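Local coordinates for protein DNA polymerase (Pyrobaculum calidifontis, PDB 5MDN) that probably catalyses template-directed DNA synthesis, adding deoxyribonucleotides from their triphosphates to a growing strand with release of diphosphate, as a family B polymerase, at residues 377-381 and 472-476; 423-427 and 583-587. All blocks are in the same frame, centred on the assembly; numbering follows the deposited sequence.

Contact 1. Residues 377-381 and 472-476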
ATOM      1  N   MET A 377      -2.801  14.758  -2.496  1.00 48.12           N
ATOM      2  CA  MET A 377      -3.684  15.604  -1.698  1.00 48.34           C
ATOM      3  C   MET A 377      -3.181  17.041  -1.672  1.00 48.38           C
ATOM      4  O   MET A 377      -3.953  17.983  -1.886  1.00 49.35           O
ATOM      5  CB  MET A 377      -3.803  15.052  -0.278  1.00 48.54           C
ATOM      6  CG  MET A 377      -4.867  15.741   0.562  1.00 48.23           C
ATOM      7  SD  MET A 377      -5.111  14.954   2.164  1.00 50.30           S
ATOM      8  CE  MET A 377      -3.508  15.227   2.910  1.00 51.71           C
ATOM      9  N   LEU A 378      -1.886  17.229  -1.393  1.00 49.63           N
ATOM     10  CA  LEU A 378      -1.332  18.576  -1.297  1.00 48.50           C
ATOM     11  C   LEU A 378      -1.421  19.321  -2.624  1.00 48.60           C
ATOM     12  O   LEU A 378      -1.602  20.543  -2.633  1.00 48.57           O
ATOM     13  CB  LEU A 378       0.116  18.515  -0.811  1.00 48.17           C
ATOM     14  CG  LEU A 378       0.305  17.976   0.609  1.00 48.59           C
ATOM     15  CD1 LEU A 378       1.775  17.948   0.988  1.00 48.43           C
ATOM     16  CD2 LEU A 378      -0.498  18.797   1.609  1.00 47.53           C
ATOM     17  N   LEU A 379      -1.295  18.609  -3.750  1.00 47.96           N
ATOM     18  CA  LEU A 379      -1.501  19.245  -5.048  1.00 47.69           C
ATOM     19  C   LEU A 379      -2.923  19.767  -5.181  1.00 49.57           C
ATOM     20  O   LEU A 379      -3.149  20.842  -5.747  1.00 52.24           O
ATOM     21  CB  LEU A 379      -1.206  18.264  -6.180  1.00 48.30           C
ATOM     22  CG  LEU A 379       0.227  17.850  -6.490  1.00 48.63           C
ATOM     23  CD1 LEU A 379       0.204  16.896  -7.665  1.00 50.93           C
ATOM     24  CD2 LEU A 379       1.083  19.060  -6.792  1.00 49.15           C
ATOM     25  N   ARG A 380      -3.897  19.016  -4.663  1.00 45.48           N
ATOM     26  CA  ARG A 380      -5.285  19.460  -4.717  1.00 45.89           C
ATOM     27  C   ARG A 380      -5.498  20.685  -3.838  1.00 46.65           C
ATOM     28  O   ARG A 380      -6.165  21.641  -4.246  1.00 50.39           O
ATOM     29  CB  ARG A 380      -6.214  18.319  -4.296  1.00 46.03           C
ATOM     30  CG  ARG A 380      -7.647  18.458  -4.780  1.00 47.94           C
ATOM     31  CD  ARG A 380      -8.459  17.222  -4.431  1.00 51.13           C
ATOM     32  NE  ARG A 380      -8.314  16.167  -5.430  1.00 52.54           N
ATOM     33  CZ  ARG A 380      -9.222  15.892  -6.362  1.00 52.69           C
ATOM     34  NH1 ARG A 380     -10.346  16.592  -6.423  1.00 51.80           N
ATOM     35  NH2 ARG A 380      -9.009  14.913  -7.231  1.00 53.83           N
ATOM     36  N   TYR A 381      -4.944  20.670  -2.623  1.00 50.53           N
ATOM     37  CA  TYR A 381      -5.017  21.844  -1.758  1.00 49.88           C
ATOM     38  C   TYR A 381      -4.254  23.021  -2.352  1.00 51.97           C
ATOM     39  O   TYR A 381      -4.714  24.167  -2.283  1.00 55.22           O
ATOM     40  CB  TYR A 381      -4.479  21.512  -0.365  1.00 48.72           C
ATOM     41  CG  TYR A 381      -5.502  20.891   0.561  1.00 49.31           C
ATOM     42  CD1 TYR A 381      -6.386  21.686   1.279  1.00 51.46           C
ATOM     43  CD2 TYR A 381      -5.581  19.514   0.722  1.00 50.60           C
ATOM     44  CE1 TYR A 381      -7.324  21.126   2.129  1.00 51.59           C
ATOM     45  CE2 TYR A 381      -6.517  18.945   1.569  1.00 52.28           C
ATOM     46  CZ  TYR A 381      -7.385  19.757   2.269  1.00 52.13           C
ATOM     47  OH  TYR A 381      -8.315  19.196   3.111  1.00 52.61           O
ATOM     48  N   VAL A 472      -3.318  23.220   5.658  1.00 52.00           N
ATOM     49  CA  VAL A 472      -3.918  21.969   5.197  1.00 51.71           C
ATOM     50  C   VAL A 472      -4.317  21.098   6.382  1.00 52.11           C
ATOM     51  O   VAL A 472      -5.426  20.550   6.426  1.00 53.76           O
ATOM     52  CB  VAL A 472      -2.951  21.229   4.257  1.00 51.56           C
ATOM     53  CG1 VAL A 472      -3.494  19.852   3.916  1.00 51.90           C
ATOM     54  CG2 VAL A 472      -2.712  22.045   2.998  1.00 53.15           C
ATOM     55  N   LEU A 473      -3.419  20.959   7.357  1.00 49.21           N
ATOM     56  CA  LEU A 473      -3.729  20.165   8.539  1.00 49.70           C
ATOM     57  C   LEU A 473      -4.902  20.761   9.304  1.00 52.95           C
ATOM     58  O   LEU A 473      -5.773  20.026   9.783  1.00 52.67           O
ATOM     59  CB  LEU A 473      -2.504  20.081   9.444  1.00 47.14           C
ATOM     60  CG  LEU A 473      -1.300  19.385   8.821  1.00 48.19           C
ATOM     61  CD1 LEU A 473      -0.036  19.677   9.616  1.00 48.71           C
ATOM     62  CD2 LEU A 473      -1.550  17.894   8.720  1.00 49.43           C
ATOM     63  N   LYS A 474      -4.930  22.090   9.444  1.00 53.12           N
ATOM     64  CA  LYS A 474      -6.051  22.749  10.113  1.00 55.28           C
ATOM     65  C   LYS A 474      -7.377  22.379   9.459  1.00 52.33           C
ATOM     66  O   LYS A 474      -8.386  22.183  10.145  1.00 49.10           O
ATOM     67  CB  LYS A 474      -5.858  24.269  10.101  1.00 61.07           C
ATOM     68  CG  LYS A 474      -4.692  24.761  10.945  1.00 67.14           C
ATOM     69  CD  LYS A 474      -4.655  26.268  11.090  1.00 69.68           C
ATOM     70  CE  LYS A 474      -3.396  26.672  11.830  1.00 72.48           C
ATOM     71  NZ  LYS A 474      -3.276  28.147  11.916  1.00 74.77           N
ATOM     72  N   HIS A 475      -7.393  22.287   8.129  1.00 57.15           N
ATOM     73  CA  HIS A 475      -8.612  21.917   7.417  1.00 57.89           C
ATOM     74  C   HIS A 475      -8.955  20.447   7.632  1.00 53.68           C
ATOM     75  O   HIS A 475     -10.129  20.097   7.808  1.00 50.69           O
ATOM     76  CB  HIS A 475      -8.452  22.235   5.934  1.00 59.81           C
ATOM     77  CG  HIS A 475      -9.720  22.128   5.149  1.00 65.36           C
ATOM     78  ND1 HIS A 475     -10.067  20.993   4.450  1.00 69.94           N
ATOM     79  CD2 HIS A 475     -10.726  23.013   4.956  1.00 67.81           C
ATOM     80  CE1 HIS A 475     -11.230  21.186   3.854  1.00 71.77           C
ATOM     81  NE2 HIS A 475     -11.653  22.401   4.147  1.00 69.56           N
ATOM     82  N   LEU A 476      -7.947  19.571   7.603  1.00 53.29           N
ATOM     83  CA  LEU A 476      -8.189  18.154   7.865  1.00 52.76           C
ATOM     84  C   LEU A 476      -8.715  17.939   9.278  1.00 52.45           C
ATOM     85  O   LEU A 476      -9.620  17.124   9.493  1.00 50.29           O
ATOM     86  CB  LEU A 476      -6.908  17.350   7.642  1.00 52.85           C
ATOM     87  CG  LEU A 476      -6.396  17.232   6.204  1.00 52.14           C
ATOM     88  CD1 LEU A 476      -5.068  16.492   6.163  1.00 51.20           C
ATOM     89  CD2 LEU A 476      -7.428  16.542   5.326  1.00 51.35           C
TER

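Contact 2. Residues 423-427 and 583-587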
ATOM      1  N   SER A 423      -0.855  11.620  16.409  1.00 52.64           N
ATOM      2  CA  SER A 423      -1.500  12.923  16.287  1.00 50.92           C
ATOM      3  C   SER A 423      -0.637  14.063  16.811  1.00 50.92           C
ATOM      4  O   SER A 423      -1.029  15.227  16.681  1.00 48.08           O
ATOM      5  CB  SER A 423      -2.843  12.916  17.020  1.00 52.05           C
ATOM      6  OG  SER A 423      -3.676  11.869  16.558  1.00 52.67           O
ATOM      7  N   MET A 424       0.517  13.752  17.403  1.00 56.37           N
ATOM      8  CA  MET A 424       1.417  14.786  17.907  1.00 59.38           C
ATOM      9  C   MET A 424       1.942  15.679  16.788  1.00 59.06           C
ATOM     10  O   MET A 424       2.074  16.896  16.966  1.00 60.37           O
ATOM     11  CB  MET A 424       2.571  14.121  18.654  1.00 61.37           C
ATOM     12  CG  MET A 424       3.592  15.056  19.261  1.00 64.03           C
ATOM     13  SD  MET A 424       4.671  14.119  20.355  1.00 70.32           S
ATOM     14  CE  MET A 424       5.573  13.142  19.160  1.00 72.23           C
ATOM     15  N   TYR A 425       2.255  15.095  15.632  1.00 55.40           N
ATOM     16  CA  TYR A 425       2.956  15.804  14.567  1.00 59.80           C
ATOM     17  C   TYR A 425       2.102  16.886  13.909  1.00 61.78           C
ATOM     18  O   TYR A 425       2.609  17.990  13.667  1.00 66.02           O
ATOM     19  CB  TYR A 425       3.464  14.811  13.524  1.00 63.32           C
ATOM     20  CG  TYR A 425       4.452  13.834  14.098  1.00 67.32           C
ATOM     21  CD1 TYR A 425       5.758  14.221  14.361  1.00 68.61           C
ATOM     22  CD2 TYR A 425       4.075  12.533  14.400  1.00 69.98           C
ATOM     23  CE1 TYR A 425       6.666  13.337  14.895  1.00 70.11           C
ATOM     24  CE2 TYR A 425       4.975  11.642  14.935  1.00 73.95           C
ATOM     25  CZ  TYR A 425       6.267  12.051  15.179  1.00 73.45           C
ATOM     26  OH  TYR A 425       7.163  11.163  15.711  1.00 76.17           O
ATOM     27  N   PRO A 426       0.827  16.635  13.584  1.00 57.75           N
ATOM     28  CA  PRO A 426      -0.013  17.762  13.138  1.00 56.58           C
ATOM     29  C   PRO A 426      -0.121  18.862  14.178  1.00 57.64           C
ATOM     30  O   PRO A 426      -0.053  20.048  13.829  1.00 60.32           O
ATOM     31  CB  PRO A 426      -1.369  17.100  12.860  1.00 56.22           C
ATOM     32  CG  PRO A 426      -1.036  15.693  12.541  1.00 54.77           C
ATOM     33  CD  PRO A 426       0.118  15.349  13.436  1.00 55.92           C
ATOM     34  N   ASN A 427      -0.295  18.497  15.452  1.00 59.17           N
ATOM     35  CA  ASN A 427      -0.337  19.486  16.526  1.00 58.59           C
ATOM     36  C   ASN A 427       0.911  20.361  16.524  1.00 54.93           C
ATOM     37  O   ASN A 427       0.819  21.593  16.566  1.00 53.33           O
ATOM     38  CB  ASN A 427      -0.488  18.786  17.878  1.00 60.50           C
ATOM     39  CG  ASN A 427      -1.877  18.929  18.459  1.00 62.62           C
ATOM     40  OD1 ASN A 427      -2.878  18.735  17.767  1.00 67.74           O
ATOM     41  ND2 ASN A 427      -1.948  19.282  19.738  1.00 62.04           N
ATOM     42  N   HIS A 583      -0.646  19.132  26.763  1.00 67.18           N
ATOM     43  CA  HIS A 583      -0.122  19.319  25.421  1.00 65.63           C
ATOM     44  C   HIS A 583      -1.193  19.451  24.347  1.00 61.94           C
ATOM     45  O   HIS A 583      -0.853  19.744  23.195  1.00 59.25           O
ATOM     46  CB  HIS A 583       0.826  18.164  25.068  1.00 67.71           C
ATOM     47  CG  HIS A 583       2.119  18.202  25.822  1.00 69.62           C
ATOM     48  ND1 HIS A 583       2.461  17.254  26.762  1.00 71.13           N
ATOM     49  CD2 HIS A 583       3.146  19.082  25.786  1.00 71.05           C
ATOM     50  CE1 HIS A 583       3.647  17.543  27.265  1.00 73.47           C
ATOM     51  NE2 HIS A 583       4.086  18.648  26.690  1.00 72.62           N
ATOM     52  N   GLY A 584      -2.465  19.250  24.683  1.00 63.12           N
ATOM     53  CA  GLY A 584      -3.513  19.346  23.684  1.00 61.61           C
ATOM     54  C   GLY A 584      -3.454  18.267  22.629  1.00 62.75           C
ATOM     55  O   GLY A 584      -3.869  18.500  21.489  1.00 67.99           O
ATOM     56  N   ILE A 585      -2.948  17.087  22.977  1.00 63.72           N
ATOM     57  CA  ILE A 585      -2.779  15.984  22.039  1.00 61.46           C
ATOM     58  C   ILE A 585      -3.668  14.836  22.491  1.00 62.95           C
ATOM     59  O   ILE A 585      -3.652  14.462  23.671  1.00 62.23           O
ATOM     60  CB  ILE A 585      -1.308  15.540  21.952  1.00 58.08           C
ATOM     61  CG1 ILE A 585      -0.442  16.676  21.405  1.00 56.09           C
ATOM     62  CG2 ILE A 585      -1.168  14.306  21.077  1.00 59.87           C
ATOM     63  CD1 ILE A 585       1.039  16.399  21.458  1.00 55.58           C
ATOM     64  N   GLU A 586      -4.435  14.277  21.559  1.00 64.96           N
ATOM     65  CA  GLU A 586      -5.278  13.123  21.853  1.00 67.86           C
ATOM     66  C   GLU A 586      -4.456  11.845  21.742  1.00 64.97           C
ATOM     67  O   GLU A 586      -3.932  11.527  20.668  1.00 60.23           O
ATOM     68  CB  GLU A 586      -6.474  13.080  20.907  1.00 74.92           C
ATOM     69  CG  GLU A 586      -7.561  12.110  21.335  1.00 80.06           C
ATOM     70  CD  GLU A 586      -8.647  11.956  20.290  1.00 85.23           C
ATOM     71  OE1 GLU A 586      -8.619  12.701  19.288  1.00 88.34           O
ATOM     72  OE2 GLU A 586      -9.532  11.093  20.472  1.00 89.61           O
ATOM     73  N   ILE A 587      -4.344  11.115  22.847  1.00 62.75           N
ATOM     74  CA  ILE A 587      -3.618   9.852  22.897  1.00 63.33           C
ATOM     75  C   ILE A 587      -4.620   8.717  23.057  1.00 66.95           C
ATOM     76  O   ILE A 587      -5.604   8.846  23.796  1.00 68.30           O
ATOM     77  CB  ILE A 587      -2.584   9.849  24.042  1.00 65.29           C
ATOM     78  CG1 ILE A 587      -1.557  10.966  23.843  1.00 66.18           C
ATOM     79  CG2 ILE A 587      -1.885   8.500  24.143  1.00 66.59           C
ATOM     80  CD1 ILE A 587      -0.818  10.904  22.524  1.00 66.28           C
TER

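Contact 1. Residues 377-381 and 472-476
Tyr381 reaches from helix 370-384 across to Val472, His475 and Leu476 of helix 468-486, the latter probably one of the fingers helices of a family B polymerase. The short axes pass 11.9 Å apart at 98°, nearly perpendicular, so side chains rather than backbones make the contact. At the root of the tyrosine, Tyr381 CB lies 3.8 Å from Val472 CG2, and CG sits beside both valine methyls. CG turned anti to the carbonyl carbon (chi1 -85°) brings one ring face against the valine: Val472 CG1 is 3.9 Å from the Tyr381 ring centroid, close to the normal, a CH-pi contact. Farther out, CE1 passes near His475 ND1, and Tyr381 OH meets His475 ND1 at 2.8 Å in a hydrogen bond near the plane of both rings. The ring planes are turned 74° apart. Tyr381 OH also has Leu476 CD2 at 3.6 Å. Alongside, Met377 CE and Leu476 CD1 meet tip to tip at 3.8 Å, while Leu378 CD2 packs on Val472 CG1; Leu507 and Met510 of helix 495-512 adjoin this apolar side. The chemistry thus grades from a buried apolar cluster to one polar link, which helps fix the direction of the tyrosine ring.

Contact 2. Residues 423-427 and 583-587
Asn427, in the first turn of helix 424-431, gives its ND2 to Gly584 O at 2.7 Å. The bond is bent, with 137° at the hydrogen, and ND2 stands above the carbonyl plane, 65° out of it, instead of on a lone pair. Gly584, with positive phi, is where the chain leaves helix 572-583, so the bond marks that exit. Beside it, Ile585 crosses the asparagine obliquely: Ile585 CG1, anti to its own carbonyl carbon, comes within 3.4 Å of Asn427 ND2. Met424 extends with CG anti to the backbone N (chi1 -179°), and Met424 CG meets Ile585 CD1 at 3.6 Å, with CB close by; the chain then bends at its sulfur, and CE turns over a face of the Tyr425 ring. Ile585 CG2 lies near the Met424 backbone, and Val579 backs the isoleucine. The carboxylate of Glu586 is engaged in a salt bridge to Arg484. Putting an alanine at Asn427 would probably leave the Gly584 carbonyl without this donor and uncover part of Ile585 CG1. One amide bond and one apolar wedge therefore join the loop before strand 588-593 to the start of helix 424-431, probably part of the motif A region, as in other family B polymerases.

The centres of contacts 1 and 2 lie 18 Å apart within the polymerase portion of the chain, and their segments alternate in sequence: 377-381, 423-427, 472-476, then 583-587. They touch directly, Leu473 CD1 lying 4.0 Å from Pro426 CA. Helix 468-486 is shared by the two neighbourhoods: it carries one side of contact 1, and its Leu473 faces helix 424-431 of contact 2. By family resemblance, helices 468-486 and 495-512 are probably the fingers, whereas helix 424-431 and strand 588-593 probably belong to the palm. The interleaved order means that four segments far apart in sequence come together in neighbouring parts of the polymerase region, away from the magnesium sites.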